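Local coordinates for conserved hypothetical protein (Shewanella loihica, PDB 2GPI) that is of unknown function but belongs to the DUF1488 family and may take part in transcriptional regulation of the shikimate pathway, at residues A[34-39]-A[85-90]; A[4-9]-A[23-28]. All coordinates share one frame; numbering follows the deposited sequence. Where two conformers were deposited one is given.

Interaction 1: A[34-39]-A[85-90]; sequences CYIGQK and IQVERV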
loop_
_atom_site.group_PDB
_atom_site.type_symbol
_atom_site.label_atom_id
_atom_site.label_comp_id
_atom_site.label_asym_id
_atom_site.label_seq_id
_atom_site.Cartn_x
_atom_site.Cartn_y
_atom_site.Cartn_z
ATOM N N CYS A 34 -2.009 -4.985 2.150
ATOM C CA CYS A 34 -2.099 -4.008 1.066
ATOM C C CYS A 34 -0.805 -4.041 0.253
ATOM O O CYS A 34 0.269 -4.355 0.782
ATOM C CB CYS A 34 -2.246 -2.595 1.587
ATOM S SG CYS A 34 -3.676 -2.369 2.684
ATOM N N TYR A 35 -0.925 -3.711 -1.008
ATOM C CA TYR A 35 0.191 -3.824 -1.948
ATOM C C TYR A 35 0.201 -2.642 -2.899
ATOM O O TYR A 35 -0.823 -2.188 -3.341
ATOM C CB TYR A 35 0.093 -5.107 -2.733
ATOM C CG TYR A 35 0.139 -6.341 -1.876
ATOM C CD1 TYR A 35 -1.008 -6.907 -1.347
ATOM C CD2 TYR A 35 1.361 -6.935 -1.556
ATOM C CE1 TYR A 35 -0.938 -7.981 -0.517
ATOM C CE2 TYR A 35 1.441 -8.044 -0.753
ATOM C CZ TYR A 35 0.272 -8.586 -0.212
ATOM O OH TYR A 35 0.327 -9.685 0.589
ATOM N N ILE A 36 1.396 -2.148 -3.197
ATOM C CA ILE A 36 1.597 -1.192 -4.290
ATOM C C ILE A 36 2.726 -1.745 -5.182
ATOM O O ILE A 36 3.867 -1.957 -4.721
ATOM C CB ILE A 36 1.828 0.279 -3.802
ATOM C CG1 ILE A 36 1.975 1.242 -4.973
ATOM C CG2 ILE A 36 3.023 0.394 -2.832
ATOM C CD1 ILE A 36 1.934 2.734 -4.583
ATOM N N GLY A 37 2.370 -2.022 -6.426
ATOM C CA GLY A 37 3.315 -2.633 -7.327
ATOM C C GLY A 37 4.471 -1.726 -7.721
ATOM O O GLY A 37 4.400 -0.492 -7.641
ATOM N N GLN A 38 5.567 -2.359 -8.120
ATOM C CA GLN A 38 6.786 -1.640 -8.513
ATOM C C GLN A 38 6.474 -0.535 -9.509
ATOM O O GLN A 38 6.907 0.641 -9.311
ATOM C CB GLN A 38 7.788 -2.612 -9.083
ATOM C CG GLN A 38 9.088 -1.923 -9.384
ATOM C CD GLN A 38 10.157 -2.883 -9.815
ATOM O OE1 GLN A 38 10.042 -4.106 -9.623
ATOM N NE2 GLN A 38 11.213 -2.341 -10.401
ATOM N N LYS A 39 5.758 -0.866 -10.579
ATOM C CA LYS A 39 5.503 0.119 -11.624
ATOM C C LYS A 39 4.660 1.285 -11.105
ATOM O O LYS A 39 4.905 2.432 -11.442
ATOM C CB LYS A 39 4.878 -0.522 -12.870
ATOM C CG LYS A 39 5.834 -1.475 -13.592
ATOM C CD LYS A 39 5.241 -2.086 -14.859
ATOM C CE LYS A 39 6.272 -2.935 -15.561
ATOM N N ILE A 85 -5.719 -5.628 -0.741
ATOM C CA ILE A 85 -5.946 -4.309 -1.278
ATOM C C ILE A 85 -4.757 -3.964 -2.195
ATOM O O ILE A 85 -3.617 -4.022 -1.785
ATOM C CB ILE A 85 -6.078 -3.239 -0.178
ATOM C CG1 ILE A 85 -7.366 -3.446 0.665
ATOM C CG2 ILE A 85 -5.971 -1.799 -0.756
ATOM C CD1 ILE A 85 -8.662 -3.054 -0.063
ATOM N N GLN A 86 -5.055 -3.693 -3.454
ATOM C CA GLN A 86 -4.025 -3.307 -4.438
ATOM C C GLN A 86 -4.192 -1.838 -4.786
ATOM O O GLN A 86 -5.213 -1.442 -5.363
ATOM C CB GLN A 86 -4.160 -4.131 -5.720
ATOM C CG GLN A 86 -4.111 -5.644 -5.547
ATOM C CD GLN A 86 -2.723 -6.194 -5.250
ATOM O OE1 GLN A 86 -1.713 -5.670 -5.708
ATOM N NE2 GLN A 86 -2.680 -7.275 -4.487
ATOM N N VAL A 87 -3.191 -1.030 -4.463
ATOM C CA VAL A 87 -3.202 0.380 -4.785
ATOM C C VAL A 87 -2.675 0.521 -6.209
ATOM O O VAL A 87 -1.531 0.207 -6.492
ATOM C CB VAL A 87 -2.338 1.171 -3.816
ATOM C CG1 VAL A 87 -2.167 2.620 -4.340
ATOM C CG2 VAL A 87 -2.925 1.128 -2.403
ATOM N N GLU A 88 -3.565 0.929 -7.112
ATOM C CA GLU A 88 -3.243 0.968 -8.558
ATOM C C GLU A 88 -3.009 2.388 -9.073
ATOM O O GLU A 88 -2.395 2.564 -10.124
ATOM C CB GLU A 88 -4.353 0.239 -9.301
ATOM C CG GLU A 88 -4.270 -1.244 -8.943
ATOM C CD GLU A 88 -5.290 -2.088 -9.575
ATOM O OE1 GLU A 88 -6.478 -1.712 -9.540
ATOM O OE2 GLU A 88 -4.897 -3.162 -10.072
ATOM N N ARG A 89 -3.530 3.379 -8.354
ATOM C CA ARG A 89 -3.392 4.788 -8.716
ATOM C C ARG A 89 -3.321 5.627 -7.465
ATOM O O ARG A 89 -4.095 5.418 -6.524
ATOM C CB ARG A 89 -4.574 5.298 -9.550
ATOM C CG ARG A 89 -4.891 4.484 -10.782
ATOM N N VAL A 90 -2.366 6.538 -7.456
ATOM C CA VAL A 90 -2.178 7.498 -6.391
ATOM C C VAL A 90 -1.886 8.867 -7.014
ATOM O O VAL A 90 -0.979 9.001 -7.877
ATOM C CB VAL A 90 -0.965 7.155 -5.510
ATOM C CG1 VAL A 90 -0.866 8.142 -4.352
ATOM C CG2 VAL A 90 -1.023 5.736 -5.019
HETATM O O HOH W 1 -0.295 -2.044 -7.377
#
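With CG of Tyr35 anti to its carbonyl carbon (chi1 -61°) and the chain of Gln86 bent at chi2 (-74°), the phenol ring and the carboxamide meet beside two parallel strands in the conformer described, one of two modelled for Gln86. Their planes are almost parallel (2° apart), NE2 of Gln86 approaching CD1 of Tyr35 obliquely at 3.6 Å, while OE1 of Gln86 comes against CB of Tyr35; there Asp80 holds NE2 by a hydrogen bond. The pairing beneath is a short parallel ladder. Tyr35 N donates to Ile85 O at 2.8 Å, and Tyr35 O accepts from Val87 N at 2.9 Å. A water bridges Gly37 N and Val87 O, Gly37 occupying the N-cap position of the next helix. The other face is apolar: SG of Cys34 lies 3.8 Å from CB of Ile85, and CD1 of Ile36, at the end of an extended branch, touches CG1 of Val87 at 4.1 Å and CG2 of Val90. Helix 63-75 covers this face, Ile66 packing on Ile36 and Leu73 and Ile74 on Ile85. Tyr35 stacks on His22 across the opposite face, and strand 20-27 flanks strand 30-37, which it separates from strand 6-8.

Interaction 2: A[4-9]-A[23-28]; sequences QSIIFT and FTAQQQ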
loop_
_atom_site.group_PDB
_atom_site.type_symbol
_atom_site.label_atom_id
_atom_site.label_comp_id
_atom_site.label_asym_id
_atom_site.label_seq_id
_atom_site.Cartn_x
_atom_site.Cartn_y
_atom_site.Cartn_z
ATOM N N GLN A 4 -13.663 4.857 11.290
ATOM C CA GLN A 4 -13.724 3.416 10.942
ATOM C C GLN A 4 -12.547 2.638 11.564
ATOM O O GLN A 4 -12.463 1.405 11.431
ATOM C CB GLN A 4 -13.709 3.192 9.419
ATOM C CG GLN A 4 -14.966 3.673 8.690
ATOM C CD GLN A 4 -16.236 2.897 9.044
ATOM O OE1 GLN A 4 -16.196 1.835 9.669
ATOM N NE2 GLN A 4 -17.373 3.442 8.644
ATOM N N SER A 5 -11.623 3.357 12.214
ATOM C CA SER A 5 -10.580 2.713 12.991
ATOM C C SER A 5 -9.662 1.821 12.119
ATOM O O SER A 5 -9.150 0.812 12.614
ATOM C CB SER A 5 -11.199 1.878 14.145
ATOM O OG SER A 5 -11.938 2.671 15.074
ATOM N N ILE A 6 -9.444 2.205 10.852
ATOM C CA ILE A 6 -8.483 1.525 9.964
ATOM C C ILE A 6 -7.112 2.061 10.270
ATOM O O ILE A 6 -6.827 3.215 10.040
ATOM C CB ILE A 6 -8.789 1.685 8.442
ATOM C CG1 ILE A 6 -10.174 1.116 8.129
ATOM C CG2 ILE A 6 -7.712 0.957 7.606
ATOM C CD1 ILE A 6 -10.853 1.671 6.859
ATOM N N ILE A 7 -6.248 1.216 10.830
ATOM C CA ILE A 7 -4.913 1.606 11.258
ATOM C C ILE A 7 -3.863 1.022 10.314
ATOM O O ILE A 7 -3.918 -0.156 9.965
ATOM C CB ILE A 7 -4.638 1.043 12.648
ATOM C CG1 ILE A 7 -5.641 1.605 13.681
ATOM C CG2 ILE A 7 -3.167 1.299 13.083
ATOM C CD1 ILE A 7 -5.581 0.897 15.092
ATOM N N PHE A 8 -2.902 1.838 9.918
ATOM C CA PHE A 8 -1.775 1.373 9.143
ATOM C C PHE A 8 -0.617 1.068 10.075
ATOM O O PHE A 8 -0.095 1.952 10.779
ATOM C CB PHE A 8 -1.436 2.385 8.064
ATOM C CG PHE A 8 -2.508 2.452 7.042
ATOM C CD1 PHE A 8 -2.484 1.598 5.958
ATOM C CD2 PHE A 8 -3.599 3.243 7.229
ATOM C CE1 PHE A 8 -3.542 1.554 5.064
ATOM C CE2 PHE A 8 -4.624 3.237 6.304
ATOM C CZ PHE A 8 -4.577 2.373 5.217
ATOM N N THR A 9 -0.273 -0.207 10.136
ATOM C CA THR A 9 0.634 -0.684 11.159
ATOM C C THR A 9 2.111 -0.749 10.759
ATOM O O THR A 9 2.962 -1.177 11.573
ATOM C CB THR A 9 0.131 -2.048 11.667
ATOM O OG1 THR A 9 -0.030 -2.960 10.565
ATOM C CG2 THR A 9 -1.189 -1.917 12.437
ATOM N N PHE A 23 2.376 -3.604 2.526
ATOM C CA PHE A 23 2.164 -2.809 3.725
ATOM C C PHE A 23 0.870 -3.290 4.393
ATOM O O PHE A 23 0.053 -3.924 3.781
ATOM C CB PHE A 23 2.206 -1.295 3.510
ATOM C CG PHE A 23 1.178 -0.729 2.548
ATOM C CD1 PHE A 23 1.270 -0.924 1.180
ATOM C CD2 PHE A 23 0.120 0.011 3.023
ATOM C CE1 PHE A 23 0.343 -0.337 0.321
ATOM C CE2 PHE A 23 -0.817 0.585 2.152
ATOM C CZ PHE A 23 -0.710 0.404 0.830
ATOM N N THR A 24 0.725 -3.000 5.660
ATOM C CA THR A 24 -0.326 -3.598 6.454
ATOM C C THR A 24 -1.301 -2.563 7.034
ATOM O O THR A 24 -0.917 -1.473 7.449
ATOM C CB THR A 24 0.281 -4.397 7.620
ATOM O OG1 THR A 24 1.219 -3.557 8.318
ATOM C CG2 THR A 24 0.993 -5.638 7.111
ATOM N N ALA A 25 -2.576 -2.905 6.990
ATOM C CA ALA A 25 -3.617 -2.167 7.686
ATOM C C ALA A 25 -4.263 -3.147 8.632
ATOM O O ALA A 25 -4.092 -4.351 8.521
ATOM C CB ALA A 25 -4.658 -1.631 6.721
ATOM N N GLN A 26 -4.996 -2.636 9.603
ATOM C CA GLN A 26 -5.672 -3.489 10.540
ATOM C C GLN A 26 -6.952 -2.805 10.947
ATOM O O GLN A 26 -6.979 -1.591 11.166
ATOM C CB GLN A 26 -4.749 -3.655 11.736
ATOM C CG GLN A 26 -5.123 -4.678 12.666
ATOM C CD GLN A 26 -3.997 -4.872 13.664
ATOM O OE1 GLN A 26 -2.869 -5.235 13.295
ATOM N NE2 GLN A 26 -4.294 -4.612 14.928
ATOM N N GLN A 27 -8.011 -3.586 11.116
ATOM C CA GLN A 27 -9.231 -3.002 11.626
ATOM C C GLN A 27 -9.811 -3.965 12.670
ATOM O O GLN A 27 -10.011 -5.154 12.395
ATOM C CB GLN A 27 -10.171 -2.659 10.455
ATOM C CG GLN A 27 -11.184 -1.501 10.777
ATOM C CD GLN A 27 -12.520 -2.010 11.310
ATOM O OE1 GLN A 27 -12.770 -3.207 11.326
ATOM N NE2 GLN A 27 -13.389 -1.089 11.701
ATOM N N GLN A 28 -10.008 -3.464 13.888
ATOM C CA GLN A 28 -10.599 -4.259 14.964
ATOM C C GLN A 28 -9.955 -5.644 15.000
ATOM O O GLN A 28 -10.657 -6.671 14.969
ATOM C CB GLN A 28 -12.118 -4.316 14.795
ATOM C CG GLN A 28 -12.794 -2.961 15.063
ATOM C CD GLN A 28 -14.291 -2.952 14.739
ATOM O OE1 GLN A 28 -14.720 -3.436 13.686
ATOM N NE2 GLN A 28 -15.086 -2.392 15.642
HETATM O O HOH W 2 -8.922 -1.013 14.567
HETATM O O HOH W 3 -1.037 -5.306 11.274
#
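Gln27 reaches across to the opposite segment, its NE2 donating to Gln4 O at 2.7 Å, nearly straight (168°). A bend at chi2 (-93°) places CD toward Gln4, the acceptor lies in the amide plane, and CG of Gln27 rests on CG1 of Ile6. At the other end, Thr9 OG1 and Thr24 OG1 are hydrogen-bonded at 2.6 Å, the side chains crossing at about a right angle. Between these ends Ile7 and Gln26 form an antiparallel hydrogen-bonded pair, Ile7 N 2.9 Å from Gln26 O. CB of Ala25 makes an off-centre CH-pi contact with the Phe8 ring, 4.2 Å from its centroid, and CE1 of Phe8 meets the Phe23 ring edge. An alanine in place of Gln27 would probably leave Gln4 O without this donor, CG1 of Ile6 without this neighbour, and the residues before strand 6-8 less firmly tied. Farther out, one water joins Thr9 OG1 to Gln26 OE1, another Ser5 O to Gln28 N, and Gln11 N bonds Thr24 OG1. Helix 63-75 touches Ile6 through Glu71 and Ile74, Phe8 through Glu67. Ile6, Ala25 and Phe8 lie on one face, Ile7 with Gln26 on the other; hydroxyls, amides and waters thus secure the antiparallel pairing at its margins.

How the interactions relate
From the N terminus, strand 6-8 is met first by strand 20-27, so interaction 2 closes a loop of 13 residues that contains strand 13-15. The chain then turns directly into strand 30-37, and interaction 1 closes a second, longer loop of 45 residues, mostly helical, when strand 85-87 comes in parallel. The loops stand in series; neither nests within nor crosses the other. They lie about 16 Å apart, centre to centre, yet they meet through adjacent strands: Cys34 N and Phe23 O, 2.8 Å apart, probably form a hydrogen bond, and Phe23 packs on Val87. Together they tie both termini of the chain into one mixed sheet backed by helix 63-75.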